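Local structure of conserved hypothetical protein (Streptococcus pneumoniae, 4QDY) at residues T14-D19 / R57-T62; V36-T41 / L86-T91; S165-L170 / D188-V193. The protein is of unknown function but carries two YbbR-like domains, built largely of beta strands, in each of the two chains of its assembly. All coordinates share one frame; numbering follows the deposited sequence.

Interaction 1: residues T14-D19 / R57-T62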
ATOM      1  N   THR A  14      -9.305  -4.583  13.149  1.00 57.53           N
ATOM      2  CA  THR A  14      -9.114  -4.403  11.706  1.00 57.09           C
ATOM      3  C   THR A  14      -8.638  -2.973  11.417  1.00 60.97           C
ATOM      4  O   THR A  14      -8.761  -2.099  12.279  1.00 61.00           O
ATOM      5  CB  THR A  14     -10.400  -4.727  10.926  1.00 66.46           C
ATOM      6  OG1 THR A  14     -11.466  -3.900  11.402  1.00 67.81           O
ATOM      7  CG2 THR A  14     -10.790  -6.201  11.007  1.00 65.25           C
ATOM      8  N   ASN A  15      -8.088  -2.753  10.196  1.00 56.89           N
ATOM      9  CA  ASN A  15      -7.581  -1.481   9.666  1.00 56.44           C
ATOM     10  C   ASN A  15      -6.408  -0.957  10.530  1.00 59.89           C
ATOM     11  O   ASN A  15      -6.403   0.213  10.933  1.00 60.39           O
ATOM     12  CB  ASN A  15      -8.714  -0.425   9.584  1.00 56.97           C
ATOM     13  CG  ASN A  15      -9.946  -0.844   8.809  1.00 74.87           C
ATOM     14  OD1 ASN A  15     -10.013  -1.919   8.197  1.00 67.83           O
ATOM     15  ND2 ASN A  15     -10.963   0.002   8.831  1.00 66.02           N
ATOM     16  N   VAL A  16      -5.411  -1.825  10.800  1.00 55.06           N
ATOM     17  CA  VAL A  16      -4.246  -1.445  11.607  1.00 54.76           C
ATOM     18  C   VAL A  16      -3.101  -1.072  10.641  1.00 58.08           C
ATOM     19  O   VAL A  16      -2.587  -1.952   9.946  1.00 57.59           O
ATOM     20  CB  VAL A  16      -3.822  -2.541  12.627  1.00 58.40           C
ATOM     21  CG1 VAL A  16      -2.698  -2.044  13.528  1.00 58.64           C
ATOM     22  CG2 VAL A  16      -5.005  -2.990  13.474  1.00 58.41           C
ATOM     23  N   PRO A  17      -2.701   0.218  10.560  1.00 54.33           N
ATOM     24  CA  PRO A  17      -1.621   0.585   9.625  1.00 53.92           C
ATOM     25  C   PRO A  17      -0.242   0.172  10.145  1.00 57.49           C
ATOM     26  O   PRO A  17      -0.013   0.180  11.355  1.00 58.03           O
ATOM     27  CB  PRO A  17      -1.741   2.108   9.523  1.00 56.19           C
ATOM     28  CG  PRO A  17      -2.369   2.533  10.798  1.00 61.15           C
ATOM     29  CD  PRO A  17      -3.212   1.394  11.297  1.00 56.42           C
ATOM     30  N   ILE A  18       0.671  -0.178   9.222  1.00 52.82           N
ATOM     31  CA  ILE A  18       2.038  -0.617   9.528  1.00 52.39           C
ATOM     32  C   ILE A  18       2.987   0.586   9.499  1.00 56.34           C
ATOM     33  O   ILE A  18       2.986   1.344   8.524  1.00 55.97           O
ATOM     34  CB  ILE A  18       2.512  -1.723   8.535  1.00 54.92           C
ATOM     35  CG1 ILE A  18       1.430  -2.804   8.293  1.00 54.62           C
ATOM     36  CG2 ILE A  18       3.850  -2.333   8.989  1.00 55.92           C
ATOM     37  CD1 ILE A  18       1.677  -3.700   7.077  1.00 60.66           C
ATOM     38  N   ASP A  19       3.811   0.745  10.550  1.00 53.07           N
ATOM     39  CA  ASP A  19       4.785   1.829  10.611  1.00 53.47           C
ATOM     40  C   ASP A  19       6.119   1.274  10.106  1.00 56.10           C
ATOM     41  O   ASP A  19       6.886   0.675  10.860  1.00 56.08           O
ATOM     42  CB  ASP A  19       4.872   2.423  12.033  1.00 56.52           C
ATOM     43  CG  ASP A  19       5.566   3.775  12.123  1.00 71.54           C
ATOM     44  OD1 ASP A  19       6.681   3.915  11.565  1.00 72.72           O
ATOM     45  OD2 ASP A  19       5.026   4.674  12.804  1.00 79.93           O
ATOM     46  N   ARG A  57      -5.933   3.762  21.595  1.00 66.88           N
ATOM     47  CA  ARG A  57      -5.005   2.684  21.231  1.00 64.81           C
ATOM     48  C   ARG A  57      -3.561   3.089  21.541  1.00 68.31           C
ATOM     49  O   ARG A  57      -3.136   4.190  21.179  1.00 68.25           O
ATOM     50  CB  ARG A  57      -5.153   2.324  19.745  1.00 62.01           C
ATOM     51  CG  ARG A  57      -4.387   1.074  19.308  1.00 64.37           C
ATOM     52  CD  ARG A  57      -4.591   0.792  17.833  1.00 64.37           C
ATOM     53  NE  ARG A  57      -6.010   0.642  17.512  1.00 65.90           N
ATOM     54  CZ  ARG A  57      -6.496   0.492  16.286  1.00 77.23           C
ATOM     55  NH1 ARG A  57      -5.679   0.468  15.239  1.00 65.75           N
ATOM     56  NH2 ARG A  57      -7.802   0.379  16.095  1.00 61.71           N
ATOM     57  N   LYS A  58      -2.812   2.188  22.198  1.00 63.98           N
ATOM     58  CA  LYS A  58      -1.416   2.419  22.567  1.00 63.75           C
ATOM     59  C   LYS A  58      -0.453   1.567  21.724  1.00 65.34           C
ATOM     60  O   LYS A  58       0.687   1.992  21.526  1.00 65.64           O
ATOM     61  CB  LYS A  58      -1.201   2.112  24.055  1.00 66.99           C
ATOM     62  N   PHE A  59      -0.892   0.382  21.232  1.00 59.10           N
ATOM     63  CA  PHE A  59      -0.025  -0.511  20.461  1.00 57.35           C
ATOM     64  C   PHE A  59       0.163   0.017  19.035  1.00 60.06           C
ATOM     65  O   PHE A  59      -0.663   0.779  18.530  1.00 59.66           O
ATOM     66  CB  PHE A  59      -0.555  -1.967  20.423  1.00 58.07           C
ATOM     67  CG  PHE A  59      -1.624  -2.311  19.407  1.00 58.36           C
ATOM     68  CD1 PHE A  59      -1.281  -2.707  18.117  1.00 60.15           C
ATOM     69  CD2 PHE A  59      -2.965  -2.322  19.761  1.00 60.29           C
ATOM     70  CE1 PHE A  59      -2.265  -3.031  17.182  1.00 60.17           C
ATOM     71  CE2 PHE A  59      -3.950  -2.671  18.831  1.00 62.30           C
ATOM     72  CZ  PHE A  59      -3.593  -3.019  17.546  1.00 59.54           C
ATOM     73  N   LYS A  60       1.245  -0.433  18.385  1.00 55.87           N
ATOM     74  CA  LYS A  60       1.600  -0.082  17.015  1.00 55.08           C
ATOM     75  C   LYS A  60       2.288  -1.260  16.336  1.00 58.40           C
ATOM     76  O   LYS A  60       3.077  -1.959  16.978  1.00 58.40           O
ATOM     77  CB  LYS A  60       2.503   1.161  16.996  1.00 58.30           C
ATOM     78  N   VAL A  61       1.977  -1.499  15.051  1.00 54.09           N
ATOM     79  CA  VAL A  61       2.619  -2.578  14.303  1.00 53.34           C
ATOM     80  C   VAL A  61       3.707  -1.910  13.437  1.00 56.77           C
ATOM     81  O   VAL A  61       3.430  -0.950  12.714  1.00 56.14           O
ATOM     82  CB  VAL A  61       1.646  -3.490  13.501  1.00 56.47           C
ATOM     83  CG1 VAL A  61       0.787  -2.710  12.515  1.00 56.05           C
ATOM     84  CG2 VAL A  61       2.390  -4.622  12.800  1.00 55.99           C
ATOM     85  N   THR A  62       4.955  -2.377  13.589  1.00 53.35           N
ATOM     86  CA  THR A  62       6.104  -1.805  12.889  1.00 53.38           C
ATOM     87  C   THR A  62       6.856  -2.850  12.054  1.00 56.92           C
ATOM     88  O   THR A  62       6.707  -4.053  12.259  1.00 56.05           O
ATOM     89  CB  THR A  62       7.089  -1.154  13.891  1.00 60.59           C
ATOM     90  OG1 THR A  62       7.588  -2.140  14.795  1.00 60.88           O
ATOM     91  CG2 THR A  62       6.476   0.008  14.664  1.00 58.24           C
TER
HETATM   92  O   HOH W   1      -8.953   0.045  13.757  0.50 17.16           O
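Asp-19 and Thr-62 face each other as a parallel beta bridge, where strand 9-21 joins strand 60-64 in the mixed sheet of the first YbbR-like domain. A single backbone hydrogen bond crosses between the segments, from Asp-19 N to Val-61 O at 2.8 Å, nearly straight (172°). Beyond the segments, Asp-19 also bonds to Ala-63, while Leu-77 of strand 71-80 packs on Ile-18 and Val-61.

The apolar contacts centre on Val-16. Its CG1, anti to the backbone N (chi1 -174°), lies 3.7 Å from Val-61 CG1 and also reaches Phe-59, tip to tip, with 3.8 Å to CE1. Val-16 CG2 approaches Arg-57 NH1 at 3.9 Å.

A second polar link, through a side chain, is indirect. Where the chain turns a corner at Asn-15, a water joins the two segments, donating to Thr-14 O. Arg-57 NH2 is also hydrogen-bonded to Met-52 O, which fixes that end of the guanidinium. The aliphatic part of Arg-57 lies over the Phe-59 ring, with CD 3.6 Å above one face and offset toward the rim. The water accepts from Arg-57 NH2 at 2.6 Å, at the guanidinium edge and in its plane.

Interaction 2: residues V36-T41 / L86-T91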
ATOM      1  N   VAL A  36      -3.108  -4.110   8.233  1.00 50.03           N
ATOM      2  CA  VAL A  36      -3.209  -5.483   8.739  1.00 49.40           C
ATOM      3  C   VAL A  36      -4.313  -5.574   9.803  1.00 52.88           C
ATOM      4  O   VAL A  36      -4.905  -4.563  10.184  1.00 52.61           O
ATOM      5  CB  VAL A  36      -1.853  -6.003   9.314  1.00 53.20           C
ATOM      6  CG1 VAL A  36      -0.800  -6.162   8.226  1.00 52.89           C
ATOM      7  CG2 VAL A  36      -1.339  -5.128  10.459  1.00 53.26           C
ATOM      8  N   SER A  37      -4.573  -6.797  10.282  1.00 49.35           N
ATOM      9  CA  SER A  37      -5.493  -7.079  11.379  1.00 49.36           C
ATOM     10  C   SER A  37      -4.688  -7.609  12.555  1.00 52.29           C
ATOM     11  O   SER A  37      -3.690  -8.299  12.346  1.00 52.07           O
ATOM     12  CB  SER A  37      -6.594  -8.049  10.960  1.00 53.23           C
ATOM     13  OG  SER A  37      -7.470  -7.439  10.027  1.00 63.06           O
ATOM     14  N   VAL A  38      -5.064  -7.236  13.783  1.00 47.76           N
ATOM     15  CA  VAL A  38      -4.331  -7.666  14.973  1.00 47.01           C
ATOM     16  C   VAL A  38      -5.293  -8.434  15.879  1.00 49.85           C
ATOM     17  O   VAL A  38      -6.325  -7.898  16.291  1.00 49.56           O
ATOM     18  CB  VAL A  38      -3.649  -6.476  15.715  1.00 50.91           C
ATOM     19  CG1 VAL A  38      -2.947  -6.939  16.988  1.00 51.01           C
ATOM     20  CG2 VAL A  38      -2.660  -5.756  14.802  1.00 50.49           C
ATOM     21  N   VAL A  39      -4.947  -9.695  16.179  1.00 45.58           N
ATOM     22  CA  VAL A  39      -5.751 -10.544  17.054  1.00 45.41           C
ATOM     23  C   VAL A  39      -5.292 -10.285  18.491  1.00 49.45           C
ATOM     24  O   VAL A  39      -4.161 -10.622  18.847  1.00 48.83           O
ATOM     25  CB  VAL A  39      -5.681 -12.051  16.668  1.00 48.94           C
ATOM     26  CG1 VAL A  39      -6.627 -12.883  17.532  1.00 49.17           C
ATOM     27  CG2 VAL A  39      -5.988 -12.266  15.188  1.00 48.27           C
ATOM     28  N   LEU A  40      -6.151  -9.650  19.298  1.00 46.64           N
ATOM     29  CA  LEU A  40      -5.839  -9.365  20.699  1.00 47.17           C
ATOM     30  C   LEU A  40      -6.499 -10.400  21.610  1.00 51.45           C
ATOM     31  O   LEU A  40      -7.621 -10.820  21.336  1.00 50.76           O
ATOM     32  CB  LEU A  40      -6.271  -7.943  21.108  1.00 47.62           C
ATOM     33  CG  LEU A  40      -5.622  -6.739  20.420  1.00 52.15           C
ATOM     34  CD1 LEU A  40      -6.180  -5.452  20.980  1.00 52.99           C
ATOM     35  CD2 LEU A  40      -4.120  -6.718  20.618  1.00 54.66           C
ATOM     36  N   THR A  41      -5.794 -10.825  22.678  1.00 48.76           N
ATOM     37  CA  THR A  41      -6.298 -11.805  23.648  1.00 49.24           C
ATOM     38  C   THR A  41      -5.897 -11.359  25.065  1.00 54.11           C
ATOM     39  O   THR A  41      -4.743 -10.993  25.299  1.00 53.58           O
ATOM     40  CB  THR A  41      -5.784 -13.229  23.320  1.00 57.06           C
ATOM     41  OG1 THR A  41      -6.003 -13.525  21.938  1.00 57.15           O
ATOM     42  CG2 THR A  41      -6.435 -14.311  24.183  1.00 54.56           C
ATOM     43  N   LEU A  86      -2.007  -8.519  27.793  1.00 55.70           N
ATOM     44  CA  LEU A  86      -2.540  -8.761  26.454  1.00 54.06           C
ATOM     45  C   LEU A  86      -1.528  -9.477  25.555  1.00 56.97           C
ATOM     46  O   LEU A  86      -0.315  -9.304  25.702  1.00 56.59           O
ATOM     47  CB  LEU A  86      -2.978  -7.453  25.769  1.00 53.74           C
ATOM     48  CG  LEU A  86      -4.151  -6.665  26.367  1.00 58.85           C
ATOM     49  CD1 LEU A  86      -4.444  -5.445  25.528  1.00 58.70           C
ATOM     50  CD2 LEU A  86      -5.423  -7.504  26.440  1.00 61.33           C
ATOM     51  N   THR A  87      -2.062 -10.273  24.612  1.00 52.79           N
ATOM     52  CA  THR A  87      -1.348 -11.030  23.582  1.00 51.96           C
ATOM     53  C   THR A  87      -1.801 -10.488  22.224  1.00 55.00           C
ATOM     54  O   THR A  87      -3.006 -10.362  21.998  1.00 54.69           O
ATOM     55  CB  THR A  87      -1.614 -12.540  23.766  1.00 60.31           C
ATOM     56  OG1 THR A  87      -1.129 -12.940  25.046  1.00 61.51           O
ATOM     57  CG2 THR A  87      -0.962 -13.400  22.685  1.00 58.74           C
ATOM     58  N   ALA A  88      -0.848 -10.146  21.333  1.00 50.68           N
ATOM     59  CA  ALA A  88      -1.165  -9.606  20.009  1.00 49.46           C
ATOM     60  C   ALA A  88      -0.447 -10.364  18.907  1.00 52.80           C
ATOM     61  O   ALA A  88       0.766 -10.585  18.990  1.00 52.44           O
ATOM     62  CB  ALA A  88      -0.793  -8.135  19.936  1.00 50.26           C
ATOM     63  N   VAL A  89      -1.202 -10.772  17.873  1.00 48.87           N
ATOM     64  CA  VAL A  89      -0.659 -11.474  16.710  1.00 48.19           C
ATOM     65  C   VAL A  89      -1.200 -10.772  15.465  1.00 51.81           C
ATOM     66  O   VAL A  89      -2.417 -10.722  15.266  1.00 51.62           O
ATOM     67  CB  VAL A  89      -0.939 -13.009  16.690  1.00 52.00           C
ATOM     68  CG1 VAL A  89      -0.268 -13.667  15.486  1.00 51.69           C
ATOM     69  CG2 VAL A  89      -0.472 -13.689  17.975  1.00 52.31           C
ATOM     70  N   ALA A  90      -0.290 -10.209  14.648  1.00 47.90           N
ATOM     71  CA  ALA A  90      -0.628  -9.512  13.408  1.00 47.05           C
ATOM     72  C   ALA A  90      -1.030 -10.506  12.322  1.00 50.66           C
ATOM     73  O   ALA A  90      -0.477 -11.607  12.258  1.00 50.23           O
ATOM     74  CB  ALA A  90       0.548  -8.672  12.943  1.00 47.78           C
ATOM     75  N   THR A  91      -1.994 -10.112  11.473  1.00 47.11           N
ATOM     76  CA  THR A  91      -2.525 -10.906  10.365  1.00 46.71           C
ATOM     77  C   THR A  91      -2.338 -10.095   9.058  1.00 49.66           C
ATOM     78  O   THR A  91      -3.115  -9.165   8.812  1.00 49.13           O
ATOM     79  CB  THR A  91      -3.997 -11.282  10.648  1.00 58.37           C
ATOM     80  OG1 THR A  91      -4.079 -11.957  11.904  1.00 61.62           O
ATOM     81  CG2 THR A  91      -4.611 -12.153   9.555  1.00 57.09           C
TER
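Ser-37 and Thr-91 start an antiparallel ladder in which each hydrogen-bonded pair uses both its N-H groups and both its carbonyls. Ser-37 N donates almost straight (176°) to Thr-91 O at 3.1 Å, and Thr-91 N returns a bond to Ser-37 O. Two residues on, Val-39 and Val-89 repeat the exchange, with 2.9 Å from Val-39 N to Val-89 O. Thr-41 and Thr-87 complete it: Thr-41 N and Thr-87 N each donate to the other's carbonyl.

The alternate residues Val-36, Val-38 and Leu-40 turn their backbone polar groups the other way, to Val-16, Val-13 and Asn-11 of strand 9-21, and Leu-40 O also accepts a hydrogen bond from Thr-10 OG1. Strand 35-42 is thus bonded along both edges. Some carbonyls have a further CA-H contact, as at Leu-40 CA, 3.3 Å from Thr-87 O.

On the buried face, Ala-88 CB is touched by two branches: Leu-40 CD2 at 3.7 Å and Val-38 CG1 at 3.8 Å. The latter points there because CG1 is anti to the backbone N (chi1 177°). Helix 45-52 covers Leu-40 and Leu-86 on this side. The opposite face carries Ser-37, Val-39, Thr-41 and their partners, with Val-39 CG2 lying 3.8 Å from Thr-91 OG1. Regular alternation of hydrogen-bonded and non-hydrogen-bonded pairs, with 155° between strand directions, is the signature of a twisted antiparallel sheet, here inside the first YbbR-like domain.

Interaction 3: residues S165-L170 / D188-V193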
ATOM      1  N   SER A 165     -16.503  20.192 -14.844  1.00 68.04           N
ATOM      2  CA  SER A 165     -15.253  20.746 -14.341  1.00 67.13           C
ATOM      3  C   SER A 165     -15.029  20.216 -12.936  1.00 69.49           C
ATOM      4  O   SER A 165     -15.883  20.403 -12.064  1.00 69.73           O
ATOM      5  CB  SER A 165     -15.266  22.271 -14.379  1.00 72.13           C
ATOM      6  OG  SER A 165     -14.051  22.799 -13.871  1.00 81.27           O
ATOM      7  N   GLY A 166     -13.922  19.506 -12.747  1.00 64.12           N
ATOM      8  CA  GLY A 166     -13.579  18.910 -11.462  1.00 62.93           C
ATOM      9  C   GLY A 166     -12.246  18.194 -11.430  1.00 64.92           C
ATOM     10  O   GLY A 166     -11.673  17.873 -12.477  1.00 64.00           O
ATOM     11  N   SER A 167     -11.753  17.935 -10.209  1.00 60.39           N
ATOM     12  CA  SER A 167     -10.486  17.254  -9.973  1.00 58.91           C
ATOM     13  C   SER A 167     -10.623  15.759 -10.231  1.00 61.12           C
ATOM     14  O   SER A 167     -11.538  15.112  -9.707  1.00 60.92           O
ATOM     15  CB  SER A 167      -9.996  17.506  -8.552  1.00 62.65           C
ATOM     16  OG  SER A 167      -9.780  18.889  -8.334  1.00 73.83           O
ATOM     17  N   VAL A 168      -9.721  15.223 -11.066  1.00 56.08           N
ATOM     18  CA  VAL A 168      -9.673  13.807 -11.430  1.00 54.46           C
ATOM     19  C   VAL A 168      -8.281  13.257 -11.058  1.00 56.71           C
ATOM     20  O   VAL A 168      -7.280  13.935 -11.315  1.00 56.27           O
ATOM     21  CB  VAL A 168     -10.029  13.529 -12.923  1.00 58.41           C
ATOM     22  CG1 VAL A 168     -11.482  13.880 -13.227  1.00 58.90           C
ATOM     23  CG2 VAL A 168      -9.082  14.240 -13.889  1.00 58.49           C
ATOM     24  N   PRO A 169      -8.185  12.050 -10.451  1.00 52.16           N
ATOM     25  CA  PRO A 169      -6.858  11.523 -10.087  1.00 51.23           C
ATOM     26  C   PRO A 169      -6.020  11.119 -11.300  1.00 54.40           C
ATOM     27  O   PRO A 169      -6.565  10.786 -12.354  1.00 54.13           O
ATOM     28  CB  PRO A 169      -7.190  10.292  -9.242  1.00 52.41           C
ATOM     29  CG  PRO A 169      -8.531   9.862  -9.697  1.00 57.06           C
ATOM     30  CD  PRO A 169      -9.263  11.121 -10.048  1.00 53.46           C
ATOM     31  N   LEU A 170      -4.690  11.154 -11.137  1.00 50.31           N
ATOM     32  CA  LEU A 170      -3.726  10.773 -12.164  1.00 49.74           C
ATOM     33  C   LEU A 170      -3.128   9.406 -11.836  1.00 52.93           C
ATOM     34  O   LEU A 170      -2.702   9.180 -10.703  1.00 52.78           O
ATOM     35  CB  LEU A 170      -2.621  11.835 -12.309  1.00 50.22           C
ATOM     36  CG  LEU A 170      -3.030  13.165 -12.959  1.00 55.52           C
ATOM     37  CD1 LEU A 170      -2.052  14.260 -12.626  1.00 56.22           C
ATOM     38  CD2 LEU A 170      -3.195  13.028 -14.465  1.00 57.91           C
ATOM     39  N   ASP A 188      -3.380  14.818  -8.719  1.00 51.08           N
ATOM     40  CA  ASP A 188      -4.607  14.978  -9.495  1.00 51.04           C
ATOM     41  C   ASP A 188      -4.505  16.222 -10.402  1.00 55.20           C
ATOM     42  O   ASP A 188      -3.520  16.963 -10.337  1.00 55.12           O
ATOM     43  CB  ASP A 188      -5.848  15.060  -8.576  1.00 53.12           C
ATOM     44  CG  ASP A 188      -5.924  16.211  -7.585  1.00 65.40           C
ATOM     45  OD1 ASP A 188      -4.950  16.995  -7.497  1.00 67.01           O
ATOM     46  OD2 ASP A 188      -6.945  16.311  -6.873  1.00 71.84           O
ATOM     47  N   THR A 189      -5.521  16.430 -11.256  1.00 51.57           N
ATOM     48  CA  THR A 189      -5.589  17.543 -12.207  1.00 51.89           C
ATOM     49  C   THR A 189      -7.054  17.951 -12.422  1.00 55.47           C
ATOM     50  O   THR A 189      -7.956  17.160 -12.151  1.00 54.61           O
ATOM     51  CB  THR A 189      -4.906  17.137 -13.534  1.00 59.70           C
ATOM     52  OG1 THR A 189      -4.860  18.261 -14.412  1.00 60.83           O
ATOM     53  CG2 THR A 189      -5.580  15.943 -14.218  1.00 57.16           C
ATOM     54  N   ILE A 190      -7.285  19.172 -12.927  1.00 52.72           N
ATOM     55  CA  ILE A 190      -8.639  19.646 -13.201  1.00 53.16           C
ATOM     56  C   ILE A 190      -8.984  19.244 -14.647  1.00 56.99           C
ATOM     57  O   ILE A 190      -8.258  19.596 -15.582  1.00 56.63           O
ATOM     58  CB  ILE A 190      -8.845  21.177 -12.935  1.00 57.47           C
ATOM     59  CG1 ILE A 190      -8.632  21.568 -11.445  1.00 58.37           C
ATOM     60  CG2 ILE A 190     -10.230  21.647 -13.392  1.00 58.82           C
ATOM     61  CD1 ILE A 190      -7.164  21.702 -10.921  1.00 67.67           C
HETATM   62  N   MSE A 191     -10.077  18.477 -14.805  1.00 53.45           N
HETATM   63  CA  MSE A 191     -10.592  18.027 -16.099  1.00 53.20           C
HETATM   64  C   MSE A 191     -11.807  18.872 -16.479  1.00 59.89           C
HETATM   65  O   MSE A 191     -12.732  19.006 -15.674  1.00 59.89           O
HETATM   66  CB  MSE A 191     -10.945  16.527 -16.062  1.00 54.21           C
HETATM   67  CG  MSE A 191     -11.307  15.942 -17.431  1.00 60.78           C
HETATM   68 SE   MSE A 191     -11.953  14.093 -17.389  0.75 67.46          SE
HETATM   69  CE  MSE A 191     -13.585  14.392 -16.503  1.00 64.95           C
ATOM     70  N   LYS A 192     -11.798  19.448 -17.692  1.00 58.30           N
ATOM     71  CA  LYS A 192     -12.903  20.258 -18.202  1.00 59.85           C
ATOM     72  C   LYS A 192     -13.507  19.574 -19.423  1.00 65.43           C
ATOM     73  O   LYS A 192     -12.807  19.349 -20.412  1.00 64.77           O
ATOM     74  CB  LYS A 192     -12.444  21.687 -18.532  1.00 63.28           C
ATOM     75  N   VAL A 193     -14.796  19.208 -19.338  1.00 63.86           N
ATOM     76  CA  VAL A 193     -15.498  18.515 -20.418  1.00 64.73           C
ATOM     77  C   VAL A 193     -16.514  19.469 -21.057  1.00 71.61           C
ATOM     78  O   VAL A 193     -17.398  19.986 -20.373  1.00 71.81           O
ATOM     79  CB  VAL A 193     -16.183  17.204 -19.928  1.00 68.25           C
ATOM     80  CG1 VAL A 193     -16.886  16.482 -21.076  1.00 68.56           C
ATOM     81  CG2 VAL A 193     -15.179  16.271 -19.262  1.00 66.73           C
TER
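The carboxylate of Asp-188 is the one flat side-chain group in this contact, and it meets Ser-167: OD2 lies 3.7 Å from Ser-167 CB. The motif is a beta hairpin, strands 164-173 and 183-196, in the second half of the chain. Asp-188 CB lies 3.3 Å from Val-168 O; chi1 of 62° sets CG between the backbone N and the carbonyl carbon. Glu-74 of the second subunit brings its own carboxylate close to OD2, and this proximity of like charges may raise the proton affinity of one of them.

The antiparallel ladder of the hairpin runs through two hydrogen-bonded pairs. Gly-166 and Met-191 exchange bonds, with 2.9 Å from Met-191 N to Gly-166 O. Val-168 and Thr-189 do the same, and here Val-168 N approaches Thr-189 O at 2.8 Å. Pro-169 has no N-H to give, and its CB is directed away from the partner strand. The strand directions differ by 135°, a marked twist.

The two faces differ in chemistry. Ser-165, Ser-167 and Ile-190 share an outer face, where Ser-165 OG only brushes Ile-190 CG2. The other face, with Val-168, Thr-189 and Met-191, is buried against strands 124-130 and 149-153, with Ala-152 touching both Val-168 and Thr-189. The hydroxyl of Thr-189 is satisfied there by Asp-132.

Leu-170 crosses Thr-189 at about a right angle, CD2 to CG2 at 3.8 Å. Val-168 and selenomethionine Met-191 cross in the same way: Val-168 CG2 sits 3.7 Å from Met-191 CB, while the bent end of the long chain brings Met-191 CE to 3.9 Å from Val-168 CG1.

Interactions 1 and 2 are neighbours in one domain, their centres about 10 Å apart, joined through the adjacent strands 9-21 and 35-42 and by Phe-59 packing on Val-38. Interaction 3 reaches the same branched sheet but lies on the other side of the chain's centre, its centre about 34 Å from that of interaction 1. All three are partly buried. Interaction 1, parallel and sparsely bonded, relies on apolar contacts and a water; interactions 2 and 3 are antiparallel ladders with one buried and one more open face. The second subunit touches interactions 1 and 3, but not interaction 2.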